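Local coordinates for 6-phospho-beta-glucosidase BglT (Thermotoga maritima, PDB 1UP7), which hydrolyses cellobiose 6'-phosphate into glucose 6-phosphate and glucose, using NAD and a manganese ion as cofactors, at residues A[365-370]-A[388-393]; A[115-120]-A[408-413]. One frame throughout, in Å; residues are numbered along the deposited sequence.

Contact 1: A[365-370]-A[388-393]; sequences KMYERL and LSHPLG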
loop_
_atom_site.group_PDB
_atom_site.type_symbol
_atom_site.label_atom_id
_atom_site.label_comp_id
_atom_site.label_asym_id
_atom_site.label_seq_id
_atom_site.Cartn_x
_atom_site.Cartn_y
_atom_site.Cartn_z
ATOM N N LYS A 365 12.818 13.308 1.177
ATOM C CA LYS A 365 11.954 12.864 2.272
ATOM C C LYS A 365 12.718 11.949 3.262
ATOM O O LYS A 365 12.517 12.037 4.507
ATOM C CB LYS A 365 10.668 12.217 1.746
ATOM C CG LYS A 365 9.713 11.649 2.810
ATOM C CD LYS A 365 9.076 12.722 3.756
ATOM C CE LYS A 365 8.301 13.793 2.952
ATOM N NZ LYS A 365 7.999 15.072 3.682
ATOM N N MET A 366 13.579 11.072 2.731
ATOM C CA MET A 366 14.349 10.175 3.601
ATOM C C MET A 366 15.304 11.024 4.445
ATOM O O MET A 366 15.478 10.814 5.624
ATOM C CB MET A 366 15.094 9.114 2.773
ATOM C CG MET A 366 14.175 8.146 2.023
ATOM S SD MET A 366 13.121 7.201 3.183
ATOM C CE MET A 366 11.608 8.171 3.198
ATOM N N TYR A 367 15.913 11.993 3.804
ATOM C CA TYR A 367 16.795 12.890 4.475
ATOM C C TYR A 367 16.029 13.640 5.595
ATOM O O TYR A 367 16.553 13.788 6.699
ATOM C CB TYR A 367 17.409 13.879 3.466
ATOM C CG TYR A 367 17.605 15.213 4.110
ATOM C CD1 TYR A 367 18.734 15.443 4.878
ATOM C CD2 TYR A 367 16.612 16.222 4.030
ATOM C CE1 TYR A 367 18.930 16.639 5.494
ATOM C CE2 TYR A 367 16.779 17.452 4.693
ATOM C CZ TYR A 367 17.952 17.638 5.438
ATOM O OH TYR A 367 18.220 18.809 6.132
ATOM N N GLU A 368 14.806 14.099 5.308
ATOM C CA GLU A 368 13.995 14.811 6.287
ATOM C C GLU A 368 13.763 13.997 7.549
ATOM O O GLU A 368 13.899 14.522 8.664
ATOM C CB GLU A 368 12.640 15.239 5.706
ATOM C CG GLU A 368 12.656 16.458 4.780
ATOM C CD GLU A 368 11.248 16.807 4.300
ATOM O OE1 GLU A 368 10.343 15.922 4.373
ATOM O OE2 GLU A 368 11.030 17.958 3.843
ATOM N N ARG A 369 13.386 12.729 7.380
ATOM C CA ARG A 369 13.065 11.877 8.521
ATOM C C ARG A 369 14.330 11.491 9.281
ATOM O O ARG A 369 14.289 11.379 10.518
ATOM C CB ARG A 369 12.187 10.643 8.174
ATOM C CG ARG A 369 11.146 10.877 7.083
ATOM C CD ARG A 369 9.681 10.648 7.390
ATOM N NE ARG A 369 9.185 9.540 6.610
ATOM C CZ ARG A 369 7.944 9.357 6.127
ATOM N NH1 ARG A 369 6.989 10.247 6.260
ATOM N NH2 ARG A 369 7.701 8.243 5.459
ATOM N N LEU A 370 15.447 11.312 8.574
ATOM C CA LEU A 370 16.705 11.020 9.251
ATOM C C LEU A 370 17.121 12.228 10.111
ATOM O O LEU A 370 17.649 12.063 11.222
ATOM C CB LEU A 370 17.822 10.696 8.248
ATOM C CG LEU A 370 17.804 9.286 7.622
ATOM C CD1 LEU A 370 18.775 9.213 6.432
ATOM C CD2 LEU A 370 18.092 8.185 8.684
ATOM N N LEU A 388 24.830 12.945 5.512
ATOM C CA LEU A 388 25.289 12.148 4.358
ATOM C C LEU A 388 24.202 11.742 3.389
ATOM O O LEU A 388 24.509 11.455 2.225
ATOM C CB LEU A 388 25.957 10.879 4.834
ATOM C CG LEU A 388 27.323 10.972 5.491
ATOM C CD1 LEU A 388 27.643 9.597 6.019
ATOM C CD2 LEU A 388 28.363 11.461 4.455
ATOM N N SER A 389 22.954 11.677 3.850
ATOM C CA SER A 389 21.847 11.237 2.991
ATOM C C SER A 389 21.344 12.315 2.021
ATOM O O SER A 389 20.652 12.016 1.056
ATOM C CB SER A 389 20.659 10.720 3.832
ATOM O OG SER A 389 19.981 11.795 4.503
ATOM N N HIS A 390 21.658 13.572 2.282
ATOM C CA HIS A 390 21.080 14.647 1.487
ATOM C C HIS A 390 21.796 14.700 0.139
ATOM O O HIS A 390 23.038 14.718 0.122
ATOM C CB HIS A 390 21.215 16.007 2.177
ATOM C CG HIS A 390 20.390 17.067 1.527
ATOM N ND1 HIS A 390 20.653 17.537 0.254
ATOM C CD2 HIS A 390 19.261 17.697 1.940
ATOM C CE1 HIS A 390 19.721 18.412 -0.085
ATOM N NE2 HIS A 390 18.879 18.543 0.930
ATOM N N PRO A 391 21.049 14.750 -0.976
ATOM C CA PRO A 391 21.687 14.815 -2.300
ATOM C C PRO A 391 22.735 15.912 -2.388
ATOM O O PRO A 391 23.627 15.802 -3.201
ATOM C CB PRO A 391 20.518 15.110 -3.258
ATOM C CG PRO A 391 19.283 14.510 -2.556
ATOM C CD PRO A 391 19.560 14.716 -1.066
ATOM N N LEU A 392 22.625 16.957 -1.564
ATOM C CA LEU A 392 23.552 18.095 -1.608
ATOM C C LEU A 392 24.443 18.156 -0.368
ATOM O O LEU A 392 25.143 19.156 -0.145
ATOM C CB LEU A 392 22.801 19.421 -1.775
ATOM C CG LEU A 392 21.983 19.623 -3.074
ATOM C CD1 LEU A 392 21.014 20.807 -2.919
ATOM C CD2 LEU A 392 22.895 19.855 -4.257
ATOM N N GLY A 393 24.435 17.072 0.421
ATOM C CA GLY A 393 25.297 16.958 1.581
ATOM C C GLY A 393 26.758 16.628 1.294
ATOM O O GLY A 393 27.168 16.505 0.152
#
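Y367, on helix 355-376, presents the face of its ring to H390, in the turn after helix 380-389. Followed outward from the backbone, Y367 CB first meets the hydroxyl of S389, whose OG lies 3.5 Å from it and close to the plane of the aromatic ring. Beyond CB the partner changes to H390. Its CD2 stands 3.4 Å above the Y367 ring plane, over the centre, so that all six ring carbons are about equally far from it. H390 CB flanks one rim, 3.7 Å from Y367 CD1. The pair is a T-shaped, edge-to-face stack: the imidazole edge points into the phenol face, with centroids 4.6 Å apart and planes at 78°. H390 takes this pose with CG anti to its backbone N (chi1 -168°). Its ring is kept from turning by the opposite edge, where L392 N donates a 2.7 Å hydrogen bond to H390 ND1, almost exactly in the imidazole plane and fairly straight at 162°. Both residues belong to the type I turn H390 to G393, closed by the bond from G393 N to H390 O. Nearer the backbone of helix 355-376, S389 OG also packs 3.4 Å from L370 CD1; this hydroxyl is satisfied by A386 O in its own helix, and its role across the contact is plain packing. On another side of helix 355-376, K365 bridges E368 and E149, tying that helix to helix 144-155. The contact is buried in the C-terminal domain, where helix 355-376 and the turn that follows helix 380-389 meet about 9 Å from the manganese ligand H194 (H390 side chain to H194 side chain), while L370 packs on H355 and L388 on F356 of the second subunit.

Contact 2: A[115-120]-A[408-413]; sequences ALRAFP and EANREY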
loop_
_atom_site.group_PDB
_atom_site.type_symbol
_atom_site.label_atom_id
_atom_site.label_comp_id
_atom_site.label_asym_id
_atom_site.label_seq_id
_atom_site.Cartn_x
_atom_site.Cartn_y
_atom_site.Cartn_z
ATOM N N ALA A 115 16.812 23.566 10.232
ATOM C CA ALA A 115 15.784 22.690 10.804
ATOM C C ALA A 115 16.120 22.381 12.265
ATOM O O ALA A 115 15.232 22.374 13.156
ATOM C CB ALA A 115 15.627 21.369 9.991
ATOM N N LEU A 116 17.389 22.088 12.516
ATOM C CA LEU A 116 17.816 21.763 13.884
ATOM C C LEU A 116 17.567 22.908 14.848
ATOM O O LEU A 116 17.280 22.661 16.014
ATOM C CB LEU A 116 19.306 21.391 13.961
ATOM C CG LEU A 116 19.730 20.054 13.354
ATOM C CD1 LEU A 116 21.241 19.908 13.492
ATOM C CD2 LEU A 116 18.962 18.847 13.957
ATOM N N ARG A 117 17.724 24.153 14.386
ATOM C CA ARG A 117 17.405 25.312 15.216
ATOM C C ARG A 117 15.900 25.439 15.406
ATOM O O ARG A 117 15.449 25.876 16.471
ATOM C CB ARG A 117 17.929 26.611 14.603
ATOM C CG ARG A 117 19.356 26.995 14.962
ATOM C CD ARG A 117 19.728 28.496 14.782
ATOM N NE ARG A 117 19.204 29.005 13.527
ATOM C CZ ARG A 117 19.746 28.737 12.343
ATOM N NH1 ARG A 117 20.866 28.007 12.286
ATOM N NH2 ARG A 117 19.180 29.215 11.228
ATOM N N ALA A 118 15.120 25.082 14.383
ATOM C CA ALA A 118 13.679 25.259 14.441
ATOM C C ALA A 118 12.996 24.250 15.367
ATOM O O ALA A 118 12.129 24.624 16.114
ATOM C CB ALA A 118 13.068 25.200 13.031
ATOM N N PHE A 119 13.396 22.982 15.298
ATOM C CA PHE A 119 12.667 21.894 15.955
ATOM C C PHE A 119 12.356 22.129 17.453
ATOM O O PHE A 119 11.208 21.958 17.870
ATOM C CB PHE A 119 13.362 20.503 15.730
ATOM C CG PHE A 119 13.344 20.006 14.280
ATOM C CD1 PHE A 119 12.408 20.497 13.354
ATOM C CD2 PHE A 119 14.250 19.027 13.862
ATOM C CE1 PHE A 119 12.380 20.032 12.025
ATOM C CE2 PHE A 119 14.236 18.544 12.538
ATOM C CZ PHE A 119 13.309 19.056 11.615
ATOM N N PRO A 120 13.347 22.508 18.275
ATOM C CA PRO A 120 13.068 22.753 19.714
ATOM C C PRO A 120 12.056 23.885 19.959
ATOM O O PRO A 120 11.208 23.775 20.848
ATOM C CB PRO A 120 14.439 23.129 20.302
ATOM C CG PRO A 120 15.456 22.670 19.272
ATOM C CD PRO A 120 14.777 22.725 17.946
ATOM N N GLU A 408 28.853 23.729 16.554
ATOM C CA GLU A 408 29.446 24.832 17.309
ATOM C C GLU A 408 28.731 26.166 17.002
ATOM O O GLU A 408 28.447 26.930 17.928
ATOM C CB GLU A 408 30.964 24.893 17.133
ATOM C CG GLU A 408 31.648 25.967 17.969
ATOM C CD GLU A 408 31.482 25.754 19.479
ATOM O OE1 GLU A 408 31.095 24.632 19.912
ATOM O OE2 GLU A 408 31.754 26.713 20.265
ATOM N N ALA A 409 28.393 26.430 15.732
ATOM C CA ALA A 409 27.712 27.693 15.393
ATOM C C ALA A 409 26.324 27.733 16.026
ATOM O O ALA A 409 25.810 28.785 16.334
ATOM C CB ALA A 409 27.584 27.891 13.898
ATOM N N ASN A 410 25.718 26.575 16.228
ATOM C CA ASN A 410 24.341 26.543 16.729
ATOM C C ASN A 410 24.192 26.095 18.166
ATOM O O ASN A 410 23.100 25.629 18.589
ATOM C CB ASN A 410 23.486 25.646 15.849
ATOM C CG ASN A 410 23.332 26.219 14.487
ATOM O OD1 ASN A 410 22.543 27.104 14.297
ATOM N ND2 ASN A 410 24.165 25.795 13.556
ATOM N N ARG A 411 25.270 26.217 18.933
ATOM C CA ARG A 411 25.281 25.674 20.290
ATOM C C ARG A 411 24.260 26.341 21.219
ATOM O O ARG A 411 23.914 25.772 22.238
ATOM C CB ARG A 411 26.679 25.718 20.937
ATOM C CG ARG A 411 27.102 27.091 21.351
ATOM C CD ARG A 411 28.591 27.326 21.406
ATOM N NE ARG A 411 28.863 28.769 21.488
ATOM C CZ ARG A 411 28.944 29.609 20.439
ATOM N NH1 ARG A 411 28.800 29.182 19.168
ATOM N NH2 ARG A 411 29.175 30.898 20.670
ATOM N N GLU A 412 23.800 27.548 20.883
ATOM C CA GLU A 412 22.781 28.184 21.696
ATOM C C GLU A 412 21.396 27.580 21.464
ATOM O O GLU A 412 20.514 27.811 22.269
ATOM C CB GLU A 412 22.693 29.706 21.468
ATOM C CG GLU A 412 23.921 30.506 21.824
ATOM C CD GLU A 412 23.945 31.821 21.058
ATOM O OE1 GLU A 412 23.906 31.812 19.769
ATOM O OE2 GLU A 412 23.987 32.866 21.741
ATOM N N TYR A 413 21.211 26.830 20.370
ATOM C CA TYR A 413 19.875 26.436 19.938
ATOM C C TYR A 413 19.680 24.942 19.940
ATOM O O TYR A 413 18.559 24.443 20.025
ATOM C CB TYR A 413 19.619 26.932 18.533
ATOM C CG TYR A 413 19.569 28.414 18.511
ATOM C CD1 TYR A 413 20.718 29.149 18.320
ATOM C CD2 TYR A 413 18.377 29.086 18.765
ATOM C CE1 TYR A 413 20.670 30.488 18.329
ATOM C CE2 TYR A 413 18.325 30.446 18.774
ATOM C CZ TYR A 413 19.470 31.133 18.554
ATOM O OH TYR A 413 19.440 32.487 18.561
#
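R117 sets out from helix 109-131 with CG anti to its carbonyl carbon (chi1 -88°), then bends at chi3 (-44°), so that the aliphatic part lies over Y413 while the guanidinium turns to N410. N410 carries its CG in the same sense, beside the backbone N, and brings OD1 up to the edge of the guanidinium. There R117 NH1 donates to N410 OD1 at 2.8 Å and 160°, close to the guanidinium plane though tilted from that of the amide. Y413 takes the other part of the chain: R117 CD sits over one face of its ring, 4.0 Å from the centroid and shifted toward the rim, a CH-pi contact, and R117 CG touches Y413 CB at 3.6 Å. P120 CG adds a lighter touch on Y413 O. N410 is the first residue to leave the helix 396-409, and its ND2 returns to I406 O, which fixes the amide with OD1 facing R117. R117 NE reaches P83 O and NH2 forms a salt bridge with D92. A leucine here would probably leave D92 without this charged partner and N410 OD1 without its donor. The contact fastens the C-terminal tail to the Rossmann-type domain, with the Y413 side chain about 7 Å from the bound NAD. Oxygens on NE, NH1 and NH2 probably fix the rotation of the buried guanidinium, while the methylenes lie against the Y413 ring.

Contact 1 is buried throughout and joins consecutive helices of the C-terminal domain, whereas contact 2 is partly exposed and joins the N-terminal Rossmann-type domain to the loop that follows the last helix, 396-409. Their centres lie about 18 Å apart and their nearest atoms about 5 Å, without contact. Helices 380-389 and 396-409 follow one another, and each contact is made by residues at or just after the end of one. Helix 355-376 serves both, packing through Y375 on L116 and P120, and H146 bridges the two regions by bonding E368 O and meeting the F119 ring. Contact 1 works through stacking and van der Waals packing; contact 2 adds a charged side chain hydrogen-bonded across the segments.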